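Local coordinates for hydrogen peroxide-inducible genes activator (PDB 6G4R), which probably acts as a LysR-type transcriptional regulator of the OxyR kind, sensing hydrogen peroxide and controlling the expression of peroxide-defence genes, at residues Asp197-Asp202 against Ala228-Ser233. The protein carries 1 engineered substitution. Sequence-based numbering, arbitrary orientation.
With PEO (hydrogen peroxide), chain I.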
loop_
_atom_site.group_PDB
_atom_site.type_symbol
_atom_site.label_atom_id
_atom_site.label_comp_id
_atom_site.label_asym_id
_atom_site.label_seq_id
_atom_site.Cartn_x
_atom_site.Cartn_y
_atom_site.Cartn_z
ATOM N N ASP C 197 -14.033 -21.783 -9.810
ATOM C CA ASP C 197 -14.267 -20.686 -8.874
ATOM C C ASP C 197 -12.898 -20.297 -8.321
ATOM O O ASP C 197 -12.458 -20.810 -7.290
ATOM C CB ASP C 197 -15.243 -21.088 -7.769
ATOM C CG ASP C 197 -16.645 -21.347 -8.293
ATOM O OD1 ASP C 197 -16.820 -21.395 -9.529
ATOM O OD2 ASP C 197 -17.571 -21.499 -7.469
ATOM N N LEU C 198 -12.228 -19.384 -9.017
ATOM C CA LEU C 198 -10.827 -19.099 -8.741
ATOM C C LEU C 198 -10.664 -18.361 -7.418
ATOM O O LEU C 198 -11.435 -17.455 -7.090
ATOM C CB LEU C 198 -10.223 -18.281 -9.881
ATOM C CG LEU C 198 -10.198 -18.979 -11.244
ATOM C CD1 LEU C 198 -9.835 -17.999 -12.346
ATOM C CD2 LEU C 198 -9.232 -20.155 -11.228
ATOM N N LEU C 199 -9.644 -18.758 -6.658
ATOM C CA LEU C 199 -9.234 -18.078 -5.433
ATOM C C LEU C 199 -7.942 -17.321 -5.709
ATOM O O LEU C 199 -6.901 -17.928 -5.987
ATOM C CB LEU C 199 -9.058 -19.070 -4.286
ATOM C CG LEU C 199 -10.327 -19.796 -3.838
ATOM C CD1 LEU C 199 -9.987 -20.971 -2.935
ATOM C CD2 LEU C 199 -11.271 -18.829 -3.137
ATOM N N LEU C 200 -8.018 -15.998 -5.637
ATOM C CA LEU C 200 -6.944 -15.101 -6.026
ATOM C C LEU C 200 -6.355 -14.402 -4.809
ATOM O O LEU C 200 -7.019 -14.223 -3.784
ATOM C CB LEU C 200 -7.420 -14.045 -7.032
ATOM C CG LEU C 200 -8.108 -14.484 -8.329
ATOM C CD1 LEU C 200 -7.411 -15.697 -8.932
ATOM C CD2 LEU C 200 -9.600 -14.740 -8.131
ATOM N N LEU C 201 -5.092 -14.014 -4.940
ATOM C CA LEU C 201 -4.466 -13.151 -3.957
ATOM C C LEU C 201 -5.012 -11.735 -4.128
ATOM O O LEU C 201 -5.562 -11.382 -5.176
ATOM C CB LEU C 201 -2.946 -13.171 -4.121
ATOM C CG LEU C 201 -2.241 -14.478 -3.746
ATOM C CD1 LEU C 201 -0.859 -14.546 -4.381
ATOM C CD2 LEU C 201 -2.143 -14.641 -2.240
ATOM N N ASP C 202 -4.894 -10.933 -3.073
ATOM C CA ASP C 202 -5.520 -9.614 -3.047
ATOM C C ASP C 202 -4.874 -8.686 -4.081
ATOM O O ASP C 202 -4.076 -9.097 -4.925
ATOM C CB ASP C 202 -5.461 -9.015 -1.643
ATOM C CG ASP C 202 -4.039 -8.852 -1.122
ATOM O OD1 ASP C 202 -3.083 -9.235 -1.828
ATOM O OD2 ASP C 202 -3.878 -8.319 -0.002
ATOM N N ALA C 228 -14.993 -13.465 -4.893
ATOM C CA ALA C 228 -15.006 -12.010 -4.808
ATOM C C ALA C 228 -14.793 -11.546 -3.370
ATOM O O ALA C 228 -14.044 -10.603 -3.117
ATOM C CB ALA C 228 -16.313 -11.457 -5.355
ATOM N N VAL C 229 -15.455 -12.217 -2.431
ATOM C CA VAL C 229 -15.334 -11.861 -1.021
ATOM C C VAL C 229 -14.156 -12.576 -0.368
ATOM O O VAL C 229 -13.410 -11.970 0.405
ATOM C CB VAL C 229 -16.663 -12.153 -0.291
ATOM C CG1 VAL C 229 -17.180 -13.539 -0.648
ATOM C CG2 VAL C 229 -16.495 -12.004 1.214
ATOM N N THR C 230 -13.973 -13.865 -0.660
ATOM C CA THR C 230 -12.838 -14.603 -0.119
ATOM C C THR C 230 -11.542 -13.993 -0.633
ATOM O O THR C 230 -11.398 -13.732 -1.831
ATOM C CB THR C 230 -12.926 -16.078 -0.512
ATOM O OG1 THR C 230 -14.148 -16.636 -0.013
ATOM C CG2 THR C 230 -11.749 -16.856 0.062
ATOM N N ARG C 231 -10.594 -13.764 0.272
ATOM C CA ARG C 231 -9.386 -13.033 -0.097
ATOM C C ARG C 231 -8.261 -13.380 0.867
ATOM O O ARG C 231 -8.401 -13.200 2.081
ATOM C CB ARG C 231 -9.700 -11.533 -0.119
ATOM C CG ARG C 231 -8.633 -10.610 -0.657
ATOM C CD ARG C 231 -9.280 -9.303 -1.122
ATOM N NE ARG C 231 -10.303 -8.783 -0.215
ATOM C CZ ARG C 231 -10.068 -8.040 0.860
ATOM N NH1 ARG C 231 -8.827 -7.707 1.186
ATOM N NH2 ARG C 231 -11.083 -7.622 1.606
ATOM N N ALA C 232 -7.154 -13.880 0.320
ATOM C CA ALA C 232 -5.981 -14.280 1.079
ATOM C C ALA C 232 -4.762 -13.482 0.632
ATOM O O ALA C 232 -4.737 -12.900 -0.456
ATOM C CB ALA C 232 -5.705 -15.783 0.926
ATOM N N SER C 233 -3.743 -13.461 1.492
ATOM C CA SER C 233 -2.512 -12.734 1.217
ATOM C C SER C 233 -1.323 -13.635 0.912
ATOM O O SER C 233 -0.274 -13.125 0.504
ATOM C CB SER C 233 -2.158 -11.822 2.401
ATOM O OG SER C 233 -1.709 -12.578 3.510
HETATM O O1 PEO I . -3.776 -15.492 -7.320
HETATM O O2 PEO I . -3.668 -16.895 -7.265
#
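Leu199 opens the contact by reaching Thr230 through one methyl branch, its CD2 lying 3.8 Å from Thr230 CG2. The two side chains pass at a slant, and both also touch Leu241 of helix 235-243, while Leu199 O accepts a hydrogen bond from the hydroxyl of Thr249. Leu200 turns its side chain onto His208 and Ile211 of helix 206-216, meeting the other segment mainly through its backbone: its O is 4.1 Å from Ala232 N. At Leu201 the two backbones draw closer, the CA atoms of Leu201 and Ala232 being 5.4 Å apart. Ala232 O faces two donors, the CA-H of Leu201 and, in a weak hydrogen bond of 3.3 Å bent to 135° at the hydrogen, Asp202 N. Leu201 CD2 extends past this carbonyl to the backbone of Ser233. Leu201 N instead gives a straighter bond of 3.1 Å to O1 of a hydrogen peroxide molecule, probably taken up from the crystallisation liquor. Asp202 CB sits against the aliphatic part of Arg231, 3.7 Å from Arg231 CG; with Asp202 CG lodged between the backbone N and the carbonyl carbon (chi1 60°), the carboxylate is directed away from the guanidinium, and OD1 bonds to His205 ND1. The two loops, flanking helix 206-216, thus come together without regular strand pairing in the LysR substrate-binding domain, which has a periplasmic-binding-protein-like fold.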